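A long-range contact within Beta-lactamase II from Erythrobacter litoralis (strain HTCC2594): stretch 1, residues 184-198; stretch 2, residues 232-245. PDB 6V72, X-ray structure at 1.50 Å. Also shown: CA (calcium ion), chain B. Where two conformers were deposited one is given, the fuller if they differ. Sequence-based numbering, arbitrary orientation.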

ATOM      1  N   CYS A 184      -2.424  12.165   6.887  1.00 16.54           N
ATOM      2  CA  CYS A 184      -2.089  10.905   6.242  1.00 17.90           C
ATOM      3  C   CYS A 184      -1.902  11.037   4.744  1.00 16.42           C
ATOM      4  O   CYS A 184      -1.557  10.047   4.094  1.00 20.29           O
ATOM      5  CB  CYS A 184      -3.156   9.854   6.508  1.00 24.72           C
ATOM      6  SG  CYS A 184      -3.075   9.107   8.184  1.00 33.08           S
HETATM    7  N   MSE A 185      -2.092  12.225   4.197  0.60 14.66           N
HETATM    8  CA  MSE A 185      -1.995  12.414   2.773  0.60 15.14           C
HETATM    9  C   MSE A 185      -0.541  12.531   2.308  0.60 12.35           C
HETATM   10  O   MSE A 185      -0.196  12.093   1.211  0.60 13.42           O
HETATM   11  CB  MSE A 185      -2.796  13.647   2.409  0.60 21.59           C
HETATM   12  CG  MSE A 185      -2.586  14.196   1.053  0.60 31.17           C
HETATM   13 SE   MSE A 185      -3.796  15.714   0.996  0.60 42.76          SE
HETATM   14  CE  MSE A 185      -4.616  15.596   2.760  0.60 42.81           C
ATOM     15  N   ILE A 186       0.308  13.118   3.158  1.00 13.60           N
ATOM     16  CA  ILE A 186       1.701  13.398   2.821  1.00 13.36           C
ATOM     17  C   ILE A 186       2.567  12.290   3.388  1.00 12.38           C
ATOM     18  O   ILE A 186       2.400  11.886   4.557  1.00 15.56           O
ATOM     19  CB  ILE A 186       2.131  14.779   3.356  1.00 14.34           C
ATOM     20  CG1 ILE A 186       1.262  15.877   2.732  1.00 14.66           C
ATOM     21  CG2 ILE A 186       3.622  15.063   3.077  1.00 16.57           C
ATOM     22  CD1 ILE A 186       1.444  16.039   1.208  1.00 16.91           C
ATOM     23  N   LYS A 187       3.463  11.773   2.547  1.00 13.37           N
ATOM     24  CA  LYS A 187       4.407  10.719   2.877  1.00 15.16           C
ATOM     25  C   LYS A 187       5.823  11.261   2.814  1.00 16.91           C
ATOM     26  O   LYS A 187       6.071  12.362   2.315  1.00 15.06           O
ATOM     27  CB  LYS A 187       4.293   9.544   1.903  1.00 19.89           C
ATOM     28  CG  LYS A 187       2.920   9.007   1.684  1.00 25.19           C
ATOM     29  CD  LYS A 187       2.185   8.720   2.967  1.00 26.82           C
ATOM     30  CE  LYS A 187       0.950   7.938   2.622  1.00 32.06           C
ATOM     31  NZ  LYS A 187      -0.025   7.899   3.728  1.00 33.90           N
ATOM     32  N   ALA A 188       6.763  10.419   3.234  1.00 17.19           N
ATOM     33  CA  ALA A 188       8.136  10.869   3.421  1.00 15.95           C
ATOM     34  C   ALA A 188       8.794  11.179   2.082  1.00 16.40           C
ATOM     35  O   ALA A 188       8.411  10.640   1.042  1.00 16.50           O
ATOM     36  CB  ALA A 188       8.949   9.807   4.160  1.00 18.91           C
ATOM     37  N   GLY A 189       9.796  12.063   2.129  1.00 17.48           N
ATOM     38  CA  GLY A 189      10.552  12.446   0.944  1.00 17.79           C
ATOM     39  C   GLY A 189      11.287  11.317   0.262  1.00 19.68           C
ATOM     40  O   GLY A 189      11.709  11.469  -0.895  1.00 22.22           O
ATOM     41  N   ASP A 190      11.461  10.188   0.945  1.00 18.15           N
ATOM     42  CA  ASP A 190      12.104   9.026   0.354  1.00 21.82           C
ATOM     43  C   ASP A 190      11.139   7.857   0.224  1.00 18.71           C
ATOM     44  O   ASP A 190      11.569   6.721   0.002  1.00 22.16           O
ATOM     45  CB  ASP A 190      13.351   8.633   1.148  1.00 25.61           C
ATOM     46  CG  ASP A 190      13.045   8.167   2.569  1.00 29.81           C
ATOM     47  OD1 ASP A 190      11.886   8.258   3.027  1.00 27.41           O
ATOM     48  OD2 ASP A 190      14.000   7.704   3.247  1.00 36.03           O
ATOM     49  N   ALA A 191       9.838   8.124   0.346  1.00 18.45           N
ATOM     50  CA  ALA A 191       8.841   7.079   0.212  1.00 18.19           C
ATOM     51  C   ALA A 191       8.828   6.506  -1.200  1.00 19.85           C
ATOM     52  O   ALA A 191       9.088   7.201  -2.196  1.00 20.11           O
ATOM     53  CB  ALA A 191       7.460   7.628   0.550  1.00 17.83           C
ATOM     54  N   SER A 192       8.491   5.228  -1.289  1.00 23.02           N
ATOM     55  CA  SER A 192       8.343   4.580  -2.585  1.00 23.60           C
ATOM     56  C   SER A 192       6.911   4.186  -2.881  1.00 21.42           C
ATOM     57  O   SER A 192       6.647   3.646  -3.956  1.00 22.73           O
ATOM     58  CB  SER A 192       9.250   3.345  -2.681  1.00 26.22           C
ATOM     59  OG  SER A 192       9.003   2.441  -1.617  1.00 30.83           O
ATOM     60  N   ASN A 193       5.976   4.459  -1.975  1.00 20.32           N
ATOM     61  CA  ASN A 193       4.573   4.205  -2.257  1.00 20.12           C
ATOM     62  C   ASN A 193       3.743   5.073  -1.321  1.00 18.72           C
ATOM     63  O   ASN A 193       4.275   5.707  -0.405  1.00 18.40           O
ATOM     64  CB  ASN A 193       4.239   2.713  -2.122  1.00 22.88           C
ATOM     65  CG  ASN A 193       4.400   2.211  -0.719  1.00 27.41           C
ATOM     66  OD1 ASN A 193       3.661   2.613   0.177  1.00 29.15           O
ATOM     67  ND2 ASN A 193       5.361   1.308  -0.513  1.00 32.41           N
ATOM     68  N   LEU A 194       2.429   5.105  -1.571  1.00 18.31           N
ATOM     69  CA  LEU A 194       1.498   5.922  -0.805  1.00 16.77           C
ATOM     70  C   LEU A 194       0.775   5.116   0.259  1.00 18.78           C
ATOM     71  O   LEU A 194      -0.262   5.559   0.770  1.00 21.52           O
ATOM     72  CB  LEU A 194       0.485   6.596  -1.731  1.00 15.59           C
ATOM     73  CG  LEU A 194       1.095   7.643  -2.660  1.00 15.28           C
ATOM     74  CD1 LEU A 194       0.084   8.079  -3.710  1.00 15.14           C
ATOM     75  CD2 LEU A 194       1.605   8.832  -1.853  1.00 16.77           C
ATOM     76  N   GLY A 195       1.299   3.943   0.593  1.00 20.87           N
ATOM     77  CA  GLY A 195       0.698   3.144   1.623  1.00 23.59           C
ATOM     78  C   GLY A 195      -0.608   2.565   1.152  1.00 25.81           C
ATOM     79  O   GLY A 195      -0.776   2.170  -0.013  1.00 26.08           O
ATOM     80  N   ASN A 196      -1.550   2.520   2.088  1.00 28.84           N
ATOM     81  CA  ASN A 196      -2.852   1.911   1.886  1.00 27.99           C
ATOM     82  C   ASN A 196      -3.780   2.896   1.184  1.00 23.15           C
ATOM     83  O   ASN A 196      -4.184   3.919   1.770  1.00 26.64           O
ATOM     84  CB  ASN A 196      -3.419   1.470   3.230  1.00 32.33           C
ATOM     85  CG  ASN A 196      -4.629   0.619   3.069  1.00 31.83           C
ATOM     86  OD1 ASN A 196      -5.393   0.830   2.150  1.00 29.62           O
ATOM     87  ND2 ASN A 196      -4.810  -0.369   3.949  1.00 36.87           N
ATOM     88  N   LEU A 197      -4.127   2.574  -0.071  1.00 19.20           N
ATOM     89  CA  LEU A 197      -5.057   3.349  -0.880  1.00 18.59           C
ATOM     90  C   LEU A 197      -6.446   2.727  -0.933  1.00 19.70           C
ATOM     91  O   LEU A 197      -7.225   3.047  -1.835  1.00 20.27           O
ATOM     92  CB  LEU A 197      -4.507   3.523  -2.296  1.00 18.57           C
ATOM     93  CG  LEU A 197      -3.165   4.238  -2.261  1.00 18.27           C
ATOM     94  CD1 LEU A 197      -2.592   4.312  -3.670  1.00 22.38           C
ATOM     95  CD2 LEU A 197      -3.309   5.654  -1.671  1.00 21.89           C
ATOM     96  N   ALA A 198      -6.775   1.855   0.019  1.00 19.90           N
ATOM     97  CA  ALA A 198      -8.067   1.179  -0.033  1.00 20.93           C
ATOM     98  C   ALA A 198      -9.233   2.158   0.017  1.00 20.69           C
ATOM     99  O   ALA A 198     -10.278   1.890  -0.582  1.00 25.16           O
ATOM    100  CB  ALA A 198      -8.182   0.161   1.105  1.00 23.46           C
ATOM    101  N   ARG A 232      10.221  20.231   2.227  1.00 17.98           N
ATOM    102  CA  ARG A 232       9.196  20.110   1.199  1.00 17.77           C
ATOM    103  C   ARG A 232       9.436  18.952   0.239  1.00 17.52           C
ATOM    104  O   ARG A 232       8.560  18.669  -0.585  1.00 17.62           O
ATOM    105  CB  ARG A 232       9.054  21.430   0.442  1.00 17.44           C
ATOM    106  CG  ARG A 232       8.570  22.564   1.330  1.00 17.96           C
ATOM    107  CD  ARG A 232       8.215  23.813   0.553  1.00 17.89           C
ATOM    108  NE  ARG A 232       6.990  23.754  -0.246  1.00 18.18           N
ATOM    109  CZ  ARG A 232       5.795  24.130   0.193  1.00 19.41           C
ATOM    110  NH1 ARG A 232       4.740  24.094  -0.623  1.00 18.00           N
ATOM    111  NH2 ARG A 232       5.648  24.527   1.455  1.00 19.94           N
ATOM    112  N   LYS A 233      10.580  18.263   0.322  1.00 18.35           N
ATOM    113  CA  LYS A 233      10.740  17.039  -0.457  1.00 17.53           C
ATOM    114  C   LYS A 233       9.622  16.039  -0.184  1.00 15.78           C
ATOM    115  O   LYS A 233       9.257  15.267  -1.074  1.00 17.05           O
ATOM    116  CB  LYS A 233      12.099  16.392  -0.183  1.00 20.48           C
ATOM    117  CG  LYS A 233      12.441  15.316  -1.224  1.00 28.08           C
ATOM    118  CD  LYS A 233      13.655  14.487  -0.853  1.00 36.33           C
ATOM    119  CE  LYS A 233      14.231  13.801  -2.085  1.00 40.94           C
ATOM    120  NZ  LYS A 233      15.513  13.105  -1.786  1.00 45.37           N
ATOM    121  N   ALA A 234       9.044  16.042   1.026  1.00 16.65           N
ATOM    122  CA  ALA A 234       7.917  15.155   1.297  1.00 15.69           C
ATOM    123  C   ALA A 234       6.742  15.466   0.382  1.00 14.80           C
ATOM    124  O   ALA A 234       6.066  14.550  -0.106  1.00 14.55           O
ATOM    125  CB  ALA A 234       7.480  15.283   2.766  1.00 15.70           C
ATOM    126  N   ILE A 235       6.490  16.755   0.125  1.00 13.96           N
ATOM    127  CA  ILE A 235       5.432  17.128  -0.812  1.00 14.02           C
ATOM    128  C   ILE A 235       5.799  16.693  -2.221  1.00 12.80           C
ATOM    129  O   ILE A 235       4.968  16.145  -2.958  1.00 14.33           O
ATOM    130  CB  ILE A 235       5.178  18.644  -0.763  1.00 13.67           C
ATOM    131  CG1 ILE A 235       4.731  19.084   0.630  1.00 15.81           C
ATOM    132  CG2 ILE A 235       4.151  19.044  -1.797  1.00 18.26           C
ATOM    133  CD1 ILE A 235       4.595  20.614   0.731  1.00 18.62           C
ATOM    134  N   GLU A 236       7.048  16.952  -2.622  1.00 13.91           N
ATOM    135  CA  GLU A 236       7.492  16.627  -3.977  1.00 17.25           C
ATOM    136  C   GLU A 236       7.371  15.136  -4.256  1.00 16.49           C
ATOM    137  O   GLU A 236       6.881  14.730  -5.320  1.00 16.00           O
ATOM    138  CB  GLU A 236       8.934  17.087  -4.177  1.00 20.39           C
ATOM    139  CG  GLU A 236       9.514  16.724  -5.538  1.00 25.95           C
ATOM    140  CD  GLU A 236      11.021  16.934  -5.617  1.00 32.34           C
ATOM    141  OE1 GLU A 236      11.477  18.085  -5.437  1.00 35.50           O
ATOM    142  OE2 GLU A 236      11.753  15.941  -5.851  1.00 37.36           O
ATOM    143  N   ARG A 237       7.829  14.303  -3.315  1.00 15.81           N
ATOM    144  CA  ARG A 237       7.751  12.867  -3.522  1.00 13.58           C
ATOM    145  C   ARG A 237       6.313  12.391  -3.498  1.00 13.22           C
ATOM    146  O   ARG A 237       5.928  11.569  -4.329  1.00 14.04           O
ATOM    147  CB  ARG A 237       8.583  12.119  -2.477  1.00 13.98           C
ATOM    148  CG  ARG A 237       8.470  10.605  -2.552  1.00 16.36           C
ATOM    149  CD  ARG A 237       8.944  10.027  -3.886  1.00 17.28           C
ATOM    150  NE  ARG A 237      10.288  10.450  -4.264  1.00 20.27           N
ATOM    151  CZ  ARG A 237      11.408   9.827  -3.886  1.00 22.20           C
ATOM    152  NH1 ARG A 237      12.601  10.281  -4.288  1.00 24.86           N
ATOM    153  NH2 ARG A 237      11.344   8.753  -3.097  1.00 23.10           N
ATOM    154  N   THR A 238       5.510  12.864  -2.534  1.00 13.15           N
ATOM    155  CA  THR A 238       4.112  12.451  -2.498  1.00 12.45           C
ATOM    156  C   THR A 238       3.407  12.790  -3.808  1.00 13.53           C
ATOM    157  O   THR A 238       2.661  11.965  -4.347  1.00 13.88           O
ATOM    158  CB  THR A 238       3.387  13.101  -1.315  1.00 11.93           C
ATOM    159  OG1 THR A 238       4.065  12.720  -0.103  1.00 12.77           O
ATOM    160  CG2 THR A 238       1.904  12.637  -1.285  1.00 13.22           C
ATOM    161  N   LEU A 239       3.644  13.996  -4.329  1.00 13.91           N
ATOM    162  CA  LEU A 239       3.055  14.409  -5.598  1.00 12.90           C
ATOM    163  C   LEU A 239       3.500  13.492  -6.733  1.00 13.21           C
ATOM    164  O   LEU A 239       2.681  13.046  -7.550  1.00 15.00           O
ATOM    165  CB  LEU A 239       3.468  15.856  -5.898  1.00 13.34           C
ATOM    166  CG  LEU A 239       2.888  16.448  -7.175  1.00 13.65           C
ATOM    167  CD1 LEU A 239       1.355  16.246  -7.246  1.00 14.01           C
ATOM    168  CD2 LEU A 239       3.255  17.910  -7.244  1.00 14.16           C
ATOM    169  N   ASP A 240       4.800  13.199  -6.799  1.00 13.64           N
ATOM    170  CA  ASP A 240       5.283  12.310  -7.854  1.00 13.76           C
ATOM    171  C   ASP A 240       4.593  10.949  -7.777  1.00 13.70           C
ATOM    172  O   ASP A 240       4.187  10.383  -8.803  1.00 15.86           O
ATOM    173  CB  ASP A 240       6.794  12.122  -7.742  1.00 15.49           C
ATOM    174  CG  ASP A 240       7.601  13.068  -8.645  1.00 16.02           C
ATOM    175  OD1 ASP A 240       7.084  13.527  -9.699  1.00 17.42           O
ATOM    176  OD2 ASP A 240       8.777  13.323  -8.306  1.00 18.14           O
ATOM    177  N   LEU A 241       4.471  10.393  -6.569  1.00 14.16           N
ATOM    178  CA  LEU A 241       3.804   9.101  -6.435  1.00 13.70           C
ATOM    179  C   LEU A 241       2.340   9.198  -6.844  1.00 15.16           C
ATOM    180  O   LEU A 241       1.808   8.298  -7.508  1.00 15.55           O
ATOM    181  CB  LEU A 241       3.909   8.593  -4.994  1.00 15.36           C
ATOM    182  CG  LEU A 241       5.309   8.213  -4.536  1.00 16.93           C
ATOM    183  CD1 LEU A 241       5.306   7.973  -3.025  1.00 16.48           C
ATOM    184  CD2 LEU A 241       5.786   6.964  -5.299  1.00 19.01           C
ATOM    185  N   ALA A 242       1.670  10.280  -6.435  1.00 12.81           N
ATOM    186  CA  ALA A 242       0.254  10.442  -6.752  1.00 12.96           C
ATOM    187  C   ALA A 242       0.029  10.611  -8.249  1.00 14.18           C
ATOM    188  O   ALA A 242      -1.014  10.185  -8.769  1.00 16.09           O
ATOM    189  CB  ALA A 242      -0.314  11.640  -5.979  1.00 15.19           C
ATOM    190  N   GLU A 243       0.992  11.215  -8.958  1.00 14.26           N
ATOM    191  CA  GLU A 243       0.850  11.384 -10.404  1.00 15.49           C
ATOM    192  C   GLU A 243       0.915  10.064 -11.155  1.00 18.31           C
ATOM    193  O   GLU A 243       0.488  10.009 -12.315  1.00 21.91           O
ATOM    194  CB  GLU A 243       1.930  12.327 -10.934  1.00 16.49           C
ATOM    195  CG  GLU A 243       1.689  13.777 -10.543  1.00 16.23           C
ATOM    196  CD  GLU A 243       2.905  14.700 -10.759  1.00 18.95           C
ATOM    197  OE1 GLU A 243       4.075  14.217 -10.794  1.00 18.72           O
ATOM    198  OE2 GLU A 243       2.681  15.928 -10.883  1.00 21.51           O
ATOM    199  N   GLU A 244       1.410   9.001 -10.525  1.00 18.11           N
ATOM    200  CA  GLU A 244       1.494   7.689 -11.163  1.00 20.12           C
ATOM    201  C   GLU A 244       0.273   6.813 -10.916  1.00 21.12           C
ATOM    202  O   GLU A 244       0.224   5.684 -11.432  1.00 25.47           O
ATOM    203  CB  GLU A 244       2.752   6.950 -10.700  1.00 23.37           C
ATOM    204  CG  GLU A 244       4.056   7.680 -11.019  1.00 25.57           C
ATOM    205  CD  GLU A 244       4.214   8.020 -12.505  1.00 30.99           C
ATOM    206  OE1 GLU A 244       3.989   7.137 -13.365  1.00 32.36           O
ATOM    207  OE2 GLU A 244       4.577   9.178 -12.813  1.00 31.25           O
ATOM    208  N   LEU A 245      -0.726   7.307 -10.189  1.00 20.37           N
ATOM    209  CA  LEU A 245      -1.889   6.484  -9.834  1.00 22.53           C
ATOM    210  C   LEU A 245      -2.832   6.299 -11.023  1.00 28.64           C
ATOM    211  O   LEU A 245      -2.872   7.139 -11.923  1.00 33.93           O
ATOM    212  CB  LEU A 245      -2.652   7.102  -8.664  1.00 19.97           C
ATOM    213  CG  LEU A 245      -1.897   7.094  -7.337  1.00 18.00           C
ATOM    214  CD1 LEU A 245      -2.721   7.792  -6.254  1.00 17.99           C
ATOM    215  CD2 LEU A 245      -1.586   5.656  -6.929  1.00 21.76           C
TER
HETATM  216 CA    CA B 301       6.004  13.356 -11.760  1.00 16.86          CA
HETATM  217  O   HOH W   1       5.358  11.119 -11.095  1.00 16.16           O

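Two hydrogen bonds tie the irregular segment 184-198 to the C-terminal helix, and each joins a helix side chain to loop backbone. In the first, Lys187 N donates to Thr238 OG1 over 2.9 Å, with an N-H...acceptor angle of 163°. The same hydroxyl donates to the helix carbonyl one turn back, Thr238 OG1 to Ala234 O at 2.7 Å, so it works as a relay: its proton is committed within the helix while its oxygen receives the loop amide. Lys187 O also lies near, 3.3 Å from Ala234 O, but these are two acceptors and merely touch.

In the second, Arg237 NH2 donates to Ala191 O at 2.9 Å and 160°. Arg237 leaves the helix with chi1 t and then bends through chi2 and chi3, both p, which brings its guanidinium against the type I turn from Ala188 to Ala191. Ala191 O meets the group at its edge, near the plane where an N-H can point at it, whereas Gly189 O lies over one face, 3.4 Å from Arg237 CZ. The turn is closed by its own bond, Ala191 N to Ala188 O at 3.0 Å. One long side chain thus reads a backbone shape, not a side chain.

At the second residue of the turn the closest CA pair occurs: the CA atoms of Gly189 and Ala234 are 3.8 Å apart. An ideal CB on Gly189 would sit a tight 3.2 Å from Lys233 CD, so a CB there would crowd the Lys233 side chain as placed; it would also lie 3.6 Å from Ala234 N. Beside this point, Ile186 CG2 packs on Ala234 CB at 3.9 Å.

Farther along the helix the contact turns apolar. Leu194 and Leu241 point toward each other's stretch with the same rotamer, m then t, and meet at 3.8 Å between Leu194 CG and Leu241 CB. Leu194 CD1 continues to Leu245 CD1 at 3.8 Å, and Leu197 CD1 reaches Leu245 CD2 at 3.7 Å. Leu241 also lies against loop backbone, its CD1 3.6 Å from Asn193 O. This packing has a cost: Asn193 N is buried by the contact and finds no partner in the model.

The loop also braces itself. Lys187 NZ turns back to Cys184 O at 2.7 Å, and Asn193 OD1 accepts from Gly195 N at 2.7 Å. The rule to read here is economical: two helix side chains each hydrogen-bond a loop backbone atom, glycine sits at the close approach, and apolar packing, mostly leucine, extends the contact.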